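Long-range contacts in fuculose-1-phosphate aldolase (Glaciozyma antarctica, PDB 4XXF), which is a zinc-binding protein of the class II aldolase and adducin family, with an AraD-like alpha-beta fold, that assembles as four chains: residues G123-S128 against I177-L183; P132-T137 against Q203-Q207; S140-Y144 against W196-L200. All coordinates share one frame; numbering follows the deposited sequence.

Contact 1. Residues G123-S128 against I177-L183; sequences GKAFSS and ILQNHGL. With ZN (zinc ion), chain B.
Ser127, on helix 121-127, meets the turn between two strands with both its polar oxygens. Its carbonyl O accepts a nearly straight bond from Asn180 N at 3.1 Å (166°), the donor standing above the carbonyl plane rather than on a lone pair. Its OG takes a more bent bond from His181 N, also at 3.1 Å, and donates to Lys124 O one turn back, so the small hydroxyl accepts from the turn and donates back to its own helix. With OG between the backbone N and the carbonyl carbon (chi1 80°), both bonds can be made.

The turn joins strands 175-178 and 182-187 as a beta hairpin with a classic beta bulge, His181 and Gly182 both facing Leu178. Gly182 has backbone angles at which a side chain would jam against the preceding carbonyl. His181 CB points away from the helix, and its NE2 binds the zinc ion at 2.1 Å; His117, His119 and three waters are the other ligands.

Apolar contacts flank the polar ones. Gly123 lets Leu183 come close, CA to CG 3.7 Å, where a CB would clash. Ile177 CG2 rests on Ser127 CB, while its CD1 meets Phe126 CE2 at the ring edge, 3.9 Å away and in the ring plane. Lys124 grazes the turn with its CB, its ammonium paired with Asp139 of the second subunit.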
loop_
_atom_site.group_PDB
_atom_site.type_symbol
_atom_site.label_atom_id
_atom_site.label_comp_id
_atom_site.label_asym_id
_atom_site.label_seq_id
_atom_site.Cartn_x
_atom_site.Cartn_y
_atom_site.Cartn_z
ATOM N N GLY A 123 -4.050 -8.010 12.171
ATOM C CA GLY A 123 -4.653 -8.707 13.299
ATOM C C GLY A 123 -4.369 -10.193 13.234
ATOM O O GLY A 123 -4.084 -10.827 14.251
ATOM N N LYS A 124 -4.461 -10.752 12.038
ATOM C CA LYS A 124 -4.157 -12.152 11.833
ATOM C C LYS A 124 -2.690 -12.457 12.166
ATOM O O LYS A 124 -2.392 -13.379 12.937
ATOM C CB LYS A 124 -4.502 -12.528 10.388
ATOM C CG LYS A 124 -4.102 -13.910 9.991
ATOM C CD LYS A 124 -4.808 -14.373 8.715
ATOM C CE LYS A 124 -4.702 -13.373 7.590
ATOM N NZ LYS A 124 -5.302 -13.957 6.353
ATOM N N ALA A 125 -1.765 -11.676 11.619
ATOM C CA ALA A 125 -0.351 -11.897 11.885
ATOM C C ALA A 125 -0.033 -11.731 13.365
ATOM O O ALA A 125 0.685 -12.536 13.957
ATOM C CB ALA A 125 0.514 -10.950 11.049
ATOM N N PHE A 126 -0.567 -10.684 13.983
ATOM C CA PHE A 126 -0.287 -10.492 15.397
ATOM C C PHE A 126 -0.881 -11.613 16.252
ATOM O O PHE A 126 -0.272 -12.060 17.224
ATOM C CB PHE A 126 -0.787 -9.127 15.881
ATOM C CG PHE A 126 -0.430 -8.865 17.312
ATOM C CD1 PHE A 126 0.898 -8.677 17.662
ATOM C CD2 PHE A 126 -1.391 -8.898 18.317
ATOM C CE1 PHE A 126 1.266 -8.479 18.979
ATOM C CE2 PHE A 126 -1.035 -8.690 19.648
ATOM C CZ PHE A 126 0.297 -8.493 19.977
ATOM N N SER A 127 -2.072 -12.071 15.876
ATOM C CA SER A 127 -2.726 -13.136 16.642
ATOM C C SER A 127 -1.944 -14.443 16.606
ATOM O O SER A 127 -2.141 -15.294 17.473
ATOM C CB SER A 127 -4.150 -13.385 16.137
ATOM O OG SER A 127 -4.159 -14.202 14.966
ATOM N N SER A 128 -1.072 -14.629 15.615
ATOM C CA SER A 128 -0.297 -15.861 15.540
ATOM C C SER A 128 0.821 -15.901 16.590
ATOM O O SER A 128 1.463 -16.931 16.772
ATOM C CB SER A 128 0.293 -16.051 14.133
ATOM O OG SER A 128 1.374 -15.168 13.869
ATOM N N ILE A 177 -8.621 -10.639 20.724
ATOM C CA ILE A 177 -7.648 -11.195 19.795
ATOM C C ILE A 177 -7.759 -12.703 19.890
ATOM O O ILE A 177 -7.555 -13.280 20.955
ATOM C CB ILE A 177 -6.227 -10.718 20.120
ATOM C CG1 ILE A 177 -6.187 -9.189 20.047
ATOM C CG2 ILE A 177 -5.211 -11.355 19.181
ATOM C CD1 ILE A 177 -4.833 -8.580 20.324
ATOM N N LEU A 178 -8.145 -13.320 18.776
ATOM C CA LEU A 178 -8.335 -14.758 18.700
ATOM C C LEU A 178 -7.067 -15.387 18.152
ATOM O O LEU A 178 -6.740 -15.197 16.985
ATOM C CB LEU A 178 -9.534 -15.085 17.816
ATOM C CG LEU A 178 -10.846 -14.403 18.211
ATOM C CD1 LEU A 178 -11.854 -14.518 17.072
ATOM C CD2 LEU A 178 -11.405 -15.003 19.496
ATOM N N GLN A 179 -6.351 -16.119 18.993
ATOM C CA GLN A 179 -5.061 -16.659 18.584
ATOM C C GLN A 179 -5.187 -17.500 17.310
ATOM O O GLN A 179 -6.126 -18.302 17.166
ATOM C CB GLN A 179 -4.450 -17.490 19.711
ATOM C CG GLN A 179 -3.035 -17.942 19.449
ATOM C CD GLN A 179 -2.512 -18.781 20.582
ATOM O OE1 GLN A 179 -2.415 -18.313 21.717
ATOM N NE2 GLN A 179 -2.188 -20.026 20.291
ATOM N N ASN A 180 -4.251 -17.275 16.388
ATOM C CA ASN A 180 -4.193 -17.988 15.113
ATOM C C ASN A 180 -5.421 -17.763 14.248
ATOM O O ASN A 180 -5.784 -18.629 13.457
ATOM C CB ASN A 180 -4.024 -19.498 15.317
ATOM C CG ASN A 180 -2.850 -19.851 16.216
ATOM O OD1 ASN A 180 -3.039 -20.441 17.288
ATOM N ND2 ASN A 180 -1.639 -19.513 15.787
ATOM N N HIS A 181 -6.062 -16.614 14.388
ATOM C CA HIS A 181 -7.341 -16.405 13.732
ATOM C C HIS A 181 -7.461 -14.950 13.308
ATOM O O HIS A 181 -7.444 -14.646 12.106
ATOM C CB HIS A 181 -8.472 -16.843 14.674
ATOM C CG HIS A 181 -9.838 -16.805 14.067
ATOM N ND1 HIS A 181 -10.957 -17.233 14.748
ATOM C CD2 HIS A 181 -10.272 -16.400 12.848
ATOM C CE1 HIS A 181 -12.023 -17.087 13.979
ATOM N NE2 HIS A 181 -11.633 -16.589 12.818
ATOM N N GLY A 182 -7.541 -14.050 14.281
ATOM C CA GLY A 182 -7.672 -12.640 13.964
ATOM C C GLY A 182 -8.457 -11.908 15.028
ATOM O O GLY A 182 -8.443 -12.290 16.195
ATOM N N LEU A 183 -9.164 -10.877 14.601
ATOM C CA LEU A 183 -9.800 -9.930 15.511
ATOM C C LEU A 183 -11.312 -10.007 15.480
ATOM O O LEU A 183 -11.910 -10.254 14.435
ATOM C CB LEU A 183 -9.386 -8.505 15.152
ATOM C CG LEU A 183 -7.893 -8.240 14.976
ATOM C CD1 LEU A 183 -7.714 -6.793 14.542
ATOM C CD2 LEU A 183 -7.159 -8.507 16.260
HETATM ZN ZN ZN B . -13.017 -16.069 11.336
HETATM O O HOH W 1 -13.144 -18.012 10.774
HETATM O O HOH W 2 -14.480 -15.856 9.749
HETATM O O HOH W 3 -14.706 -16.731 12.565
#

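Contact 2. Residues P132-T137 against Q203-Q207; sequences PLAITT and QCQVQ
The flat groups here are two side-chain amides, Gln207 and Gln203, one turn apart on the helix and both facing the loop 132-137. Gln207 reaches out with its chain extended beyond CG, and its OE1 takes the N-H of Ala134 at 3.0 Å in an almost linear bond (170°), the donor tilted somewhat from the carbonyl plane. Ala134 CB lies close to the same oxygen, a fit that suits a small residue. At the other end of this amide NE2 bonds Asp211 and also donates to water 4, which in turn donates to Pro132 O.

Gln203 is folded instead, with a bend at chi2 of 59° that turns its amide toward the threonines. Thr137 OG1 donates to OE1 at 2.7 Å from well above the carbonyl plane, 48° out of it. The methyl CG2 of Thr137 comes near this amide too and touches Val206 CG1, so threonine serves with both branches. Water 5 joins the two glutamines: it accepts from Gln203 NE2 and donates to Gln207 OE1 and to Ala134 O, the last at 2.6 Å. Gln207 OE1 is thus gripped by two donors.

Leu133 supplies the apolar share, its CD1 lying 3.9 Å from Gln203 CG, the aliphatic part of that chain, and 4.2 Å from Cys204 SG.

Helix 190-213 thus meets an irregular loop through two amides, a shared water and Leu133, which also touches Ile177 of strand 175-178. Phe126 of helix 121-127 packs on Cys204 and Gln207, and Lys124 of the third subunit packs on Thr137.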
loop_
_atom_site.group_PDB
_atom_site.type_symbol
_atom_site.label_atom_id
_atom_site.label_comp_id
_atom_site.label_asym_id
_atom_site.label_seq_id
_atom_site.Cartn_x
_atom_site.Cartn_y
_atom_site.Cartn_z
ATOM N N PRO A 132 -0.659 -10.626 24.351
ATOM C CA PRO A 132 -1.626 -9.540 24.527
ATOM C C PRO A 132 -1.197 -8.287 23.775
ATOM O O PRO A 132 -0.011 -8.087 23.505
ATOM C CB PRO A 132 -1.613 -9.302 26.038
ATOM C CG PRO A 132 -0.258 -9.724 26.464
ATOM C CD PRO A 132 0.098 -10.897 25.584
ATOM N N LEU A 133 -2.164 -7.449 23.440
ATOM C CA LEU A 133 -1.862 -6.181 22.797
ATOM C C LEU A 133 -1.090 -5.295 23.772
ATOM O O LEU A 133 -1.552 -5.052 24.892
ATOM C CB LEU A 133 -3.144 -5.491 22.363
ATOM C CG LEU A 133 -2.952 -4.272 21.471
ATOM C CD1 LEU A 133 -2.643 -4.713 20.041
ATOM C CD2 LEU A 133 -4.180 -3.357 21.533
ATOM N N ALA A 134 0.082 -4.817 23.368
ATOM C CA ALA A 134 0.843 -3.899 24.215
ATOM C C ALA A 134 0.263 -2.489 24.126
ATOM O O ALA A 134 -0.097 -2.021 23.047
ATOM C CB ALA A 134 2.318 -3.902 23.822
ATOM N N ILE A 135 0.167 -1.806 25.258
ATOM C CA ILE A 135 -0.394 -0.463 25.280
ATOM C C ILE A 135 0.767 0.535 25.196
ATOM O O ILE A 135 1.318 0.978 26.210
ATOM C CB ILE A 135 -1.280 -0.238 26.527
ATOM C CG1 ILE A 135 -2.339 -1.351 26.637
ATOM C CG2 ILE A 135 -1.938 1.139 26.472
ATOM C CD1 ILE A 135 -3.249 -1.512 25.416
ATOM N N THR A 136 1.141 0.851 23.956
ATOM C CA THR A 136 2.363 1.600 23.659
ATOM C C THR A 136 2.119 2.900 22.881
ATOM O O THR A 136 3.067 3.618 22.571
ATOM C CB THR A 136 3.324 0.756 22.831
ATOM O OG1 THR A 136 2.649 0.371 21.633
ATOM C CG2 THR A 136 3.744 -0.497 23.595
ATOM N N THR A 137 0.862 3.187 22.547
ATOM C CA THR A 137 0.514 4.422 21.844
ATOM C C THR A 137 -0.735 5.027 22.453
ATOM O O THR A 137 -1.535 4.333 23.085
ATOM C CB THR A 137 0.245 4.203 20.346
ATOM O OG1 THR A 137 -0.955 3.437 20.200
ATOM C CG2 THR A 137 1.411 3.487 19.675
ATOM N N GLN A 203 -3.342 -0.872 15.603
ATOM C CA GLN A 203 -2.363 -1.073 16.655
ATOM C C GLN A 203 -1.631 -2.410 16.485
ATOM O O GLN A 203 -0.455 -2.507 16.835
ATOM C CB GLN A 203 -3.001 -0.975 18.038
ATOM C CG GLN A 203 -1.957 -1.018 19.160
ATOM C CD GLN A 203 -0.917 0.089 19.089
ATOM O OE1 GLN A 203 -1.191 1.197 18.642
ATOM N NE2 GLN A 203 0.284 -0.210 19.551
ATOM N N CYS A 204 -2.296 -3.432 15.941
ATOM C CA CYS A 204 -1.580 -4.668 15.629
ATOM C C CYS A 204 -0.485 -4.405 14.590
ATOM O O CYS A 204 0.627 -4.909 14.720
ATOM C CB CYS A 204 -2.540 -5.736 15.116
ATOM S SG CYS A 204 -3.606 -6.460 16.370
ATOM N N GLN A 205 -0.806 -3.607 13.573
ATOM C CA GLN A 205 0.173 -3.207 12.575
ATOM C C GLN A 205 1.355 -2.491 13.213
ATOM O O GLN A 205 2.518 -2.779 12.906
ATOM C CB GLN A 205 -0.488 -2.309 11.533
ATOM C CG GLN A 205 0.438 -1.906 10.383
ATOM C CD GLN A 205 -0.209 -0.907 9.459
ATOM O OE1 GLN A 205 -1.328 -0.442 9.708
ATOM N NE2 GLN A 205 0.479 -0.580 8.367
ATOM N N VAL A 206 1.045 -1.558 14.107
ATOM C CA VAL A 206 2.051 -0.783 14.816
ATOM C C VAL A 206 2.942 -1.690 15.671
ATOM O O VAL A 206 4.168 -1.550 15.661
ATOM C CB VAL A 206 1.375 0.301 15.689
ATOM C CG1 VAL A 206 2.334 0.845 16.721
ATOM C CG2 VAL A 206 0.825 1.421 14.798
ATOM N N GLN A 207 2.348 -2.631 16.393
ATOM C CA GLN A 207 3.147 -3.510 17.234
ATOM C C GLN A 207 4.060 -4.407 16.393
ATOM O O GLN A 207 5.210 -4.626 16.771
ATOM C CB GLN A 207 2.271 -4.374 18.153
ATOM C CG GLN A 207 3.129 -5.306 19.037
ATOM C CD GLN A 207 2.486 -5.726 20.339
ATOM O OE1 GLN A 207 1.362 -5.326 20.677
ATOM N NE2 GLN A 207 3.200 -6.558 21.078
HETATM O O HOH W 4 2.628 -7.759 23.872
HETATM O O HOH W 5 0.788 -2.722 20.718
#

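Contact 3. Residues S140-Y144 against W196-L200; sequences SCAFY and WFIML
The backbone of Ala142 and Phe143 lies in a short 3-10 turn, closed by Phe143 N to Ser140 O, and stands off from helix 190-213, Ala142 CA 8.0 Å from Trp196 CA, so that no bond joins the two backbones and the turn's side chains reach across.

Phe143 spans most of that gap. With CG anti to its carbonyl carbon (chi1 -60°) the ring reaches the helix surface rim first. Its CZ lies 3.3 Å from Trp196 O, and the oxygen sits at the ring edge, in plane, where the partly positive C-H groups face it; this carbonyl already accepts the helical bond from Leu200 N. On one ring face Leu200 CD1 makes a CH-pi contact, 4.1 Å from the centroid of the Phe143 ring and only 6° off its normal. The opposite face has Ala142 CB offset toward the rim. Leu200 CB lies 3.5 Å from Phe143 CZ. A large flat residue suits this place because it offers two faces and a rim to these neighbours.

Ala142 needs only a methyl: its CB touches Met199 CE at 3.9 Å and Trp196 CZ3 at 4.1 Å. The bend of Met199 at chi3 (76°) sends that terminal methyl to it. Trp196 keeps its indole N-H for Glu234, and Lys174 makes a cation-pi contact with its ring.

Elsewhere helix 190-213 meets strand 182-187, through Leu200 on Leu183, and helix 234-256, through Met199 on Gln240. This buried packing of a 3-10 turn on a helix that lies in turn against the sheet belongs to the alpha-beta core of the class II aldolase and adducin domain.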
loop_
_atom_site.group_PDB
_atom_site.type_symbol
_atom_site.label_atom_id
_atom_site.label_comp_id
_atom_site.label_asym_id
_atom_site.label_seq_id
_atom_site.Cartn_x
_atom_site.Cartn_y
_atom_site.Cartn_z
ATOM N N SER A 140 -3.744 3.205 21.207
ATOM C CA SER A 140 -3.917 1.889 21.826
ATOM C C SER A 140 -4.600 1.952 23.188
ATOM O O SER A 140 -5.125 0.949 23.661
ATOM C CB SER A 140 -2.569 1.179 21.970
ATOM O OG SER A 140 -1.807 1.702 23.035
ATOM N N CYS A 141 -4.596 3.119 23.822
ATOM C CA CYS A 141 -5.207 3.236 25.138
ATOM C C CYS A 141 -6.719 3.060 25.086
ATOM O O CYS A 141 -7.341 2.877 26.128
ATOM C CB CYS A 141 -4.859 4.574 25.771
ATOM S SG CYS A 141 -3.113 4.734 26.227
ATOM N N ALA A 142 -7.314 3.098 23.892
ATOM C CA ALA A 142 -8.724 2.752 23.756
ATOM C C ALA A 142 -8.979 1.307 24.204
ATOM O O ALA A 142 -10.119 0.938 24.519
ATOM C CB ALA A 142 -9.180 2.951 22.313
ATOM N N PHE A 143 -7.916 0.503 24.237
ATOM C CA PHE A 143 -8.002 -0.919 24.580
ATOM C C PHE A 143 -7.408 -1.262 25.933
ATOM O O PHE A 143 -7.365 -2.438 26.312
ATOM C CB PHE A 143 -7.308 -1.754 23.506
ATOM C CG PHE A 143 -7.909 -1.571 22.149
ATOM C CD1 PHE A 143 -9.121 -2.154 21.832
ATOM C CD2 PHE A 143 -7.292 -0.765 21.209
ATOM C CE1 PHE A 143 -9.691 -1.954 20.590
ATOM C CE2 PHE A 143 -7.857 -0.564 19.963
ATOM C CZ PHE A 143 -9.061 -1.148 19.655
ATOM N N TYR A 144 -6.957 -0.252 26.667
ATOM C CA TYR A 144 -6.367 -0.480 27.984
ATOM C C TYR A 144 -7.337 -1.199 28.908
ATOM O O TYR A 144 -8.425 -0.710 29.178
ATOM C CB TYR A 144 -5.927 0.848 28.595
ATOM C CG TYR A 144 -5.505 0.735 30.033
ATOM C CD1 TYR A 144 -4.309 0.121 30.373
ATOM C CD2 TYR A 144 -6.308 1.220 31.043
ATOM C CE1 TYR A 144 -3.919 0.004 31.686
ATOM C CE2 TYR A 144 -5.926 1.113 32.356
ATOM C CZ TYR A 144 -4.736 0.503 32.665
ATOM O OH TYR A 144 -4.368 0.399 33.988
ATOM N N TRP A 196 -13.575 0.366 16.824
ATOM C CA TRP A 196 -12.684 -0.512 17.573
ATOM C C TRP A 196 -11.923 -1.463 16.645
ATOM O O TRP A 196 -10.746 -1.738 16.880
ATOM C CB TRP A 196 -13.439 -1.306 18.639
ATOM C CG TRP A 196 -14.290 -0.491 19.573
ATOM C CD1 TRP A 196 -15.513 -0.866 20.066
ATOM C CD2 TRP A 196 -13.995 0.792 20.164
ATOM N NE1 TRP A 196 -16.001 0.106 20.905
ATOM C CE2 TRP A 196 -15.096 1.137 20.972
ATOM C CE3 TRP A 196 -12.920 1.689 20.079
ATOM C CZ2 TRP A 196 -15.143 2.315 21.715
ATOM C CZ3 TRP A 196 -12.973 2.866 20.811
ATOM C CH2 TRP A 196 -14.082 3.173 21.609
ATOM N N PHE A 197 -12.565 -1.943 15.584
ATOM C CA PHE A 197 -11.869 -2.826 14.654
ATOM C C PHE A 197 -10.761 -2.075 13.915
ATOM O O PHE A 197 -9.633 -2.564 13.816
ATOM C CB PHE A 197 -12.839 -3.469 13.652
ATOM C CG PHE A 197 -12.269 -4.688 12.991
ATOM C CD1 PHE A 197 -11.367 -4.567 11.942
ATOM C CD2 PHE A 197 -12.597 -5.954 13.433
ATOM C CE1 PHE A 197 -10.802 -5.688 11.354
ATOM C CE2 PHE A 197 -12.052 -7.072 12.823
ATOM C CZ PHE A 197 -11.151 -6.935 11.790
ATOM N N ILE A 198 -11.071 -0.893 13.386
ATOM C CA ILE A 198 -10.071 -0.080 12.694
ATOM C C ILE A 198 -8.886 0.217 13.614
ATOM O O ILE A 198 -7.715 0.109 13.214
ATOM C CB ILE A 198 -10.686 1.245 12.189
ATOM C CG1 ILE A 198 -11.651 0.971 11.035
ATOM C CG2 ILE A 198 -9.607 2.210 11.726
ATOM C CD1 ILE A 198 -12.572 2.164 10.724
ATOM N N MET A 199 -9.182 0.606 14.851
ATOM C CA MET A 199 -8.122 0.970 15.781
ATOM C C MET A 199 -7.305 -0.235 16.211
ATOM O O MET A 199 -6.092 -0.121 16.407
ATOM C CB MET A 199 -8.703 1.699 16.996
ATOM C CG MET A 199 -9.319 3.045 16.612
ATOM S SD MET A 199 -10.036 3.914 18.024
ATOM C CE MET A 199 -8.556 4.530 18.831
ATOM N N LEU A 200 -7.949 -1.385 16.372
ATOM C CA LEU A 200 -7.228 -2.582 16.812
ATOM C C LEU A 200 -6.347 -3.120 15.688
ATOM O O LEU A 200 -5.197 -3.486 15.933
ATOM C CB LEU A 200 -8.205 -3.658 17.302
ATOM C CG LEU A 200 -7.602 -4.917 17.928
ATOM C CD1 LEU A 200 -6.685 -4.555 19.084
ATOM C CD2 LEU A 200 -8.727 -5.806 18.397
#

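In the fold
Helix 190-213 ties the three contacts together: contacts 2 and 3 use successive parts of it, their centres about 9 Å apart, and contact 1 abuts it through Gly123, whose CA lies 3.9 Å from Cys204 SG. Contacts 2 and 3 meet where Leu133 CD2 approaches Leu200 CD1 at 3.7 Å, and contacts 1 and 3 where Leu183 O approaches Phe197 CE2 at 3.6 Å. Of the three, contact 1 holds a zinc ligand, His181. The side chains of Thr137 and Met199 lie about 10 and 11 Å from a different zinc ion, probably that of a neighbouring subunit. Contacts 2 and 3 both touch the third subunit, whereas contact 1 faces the second.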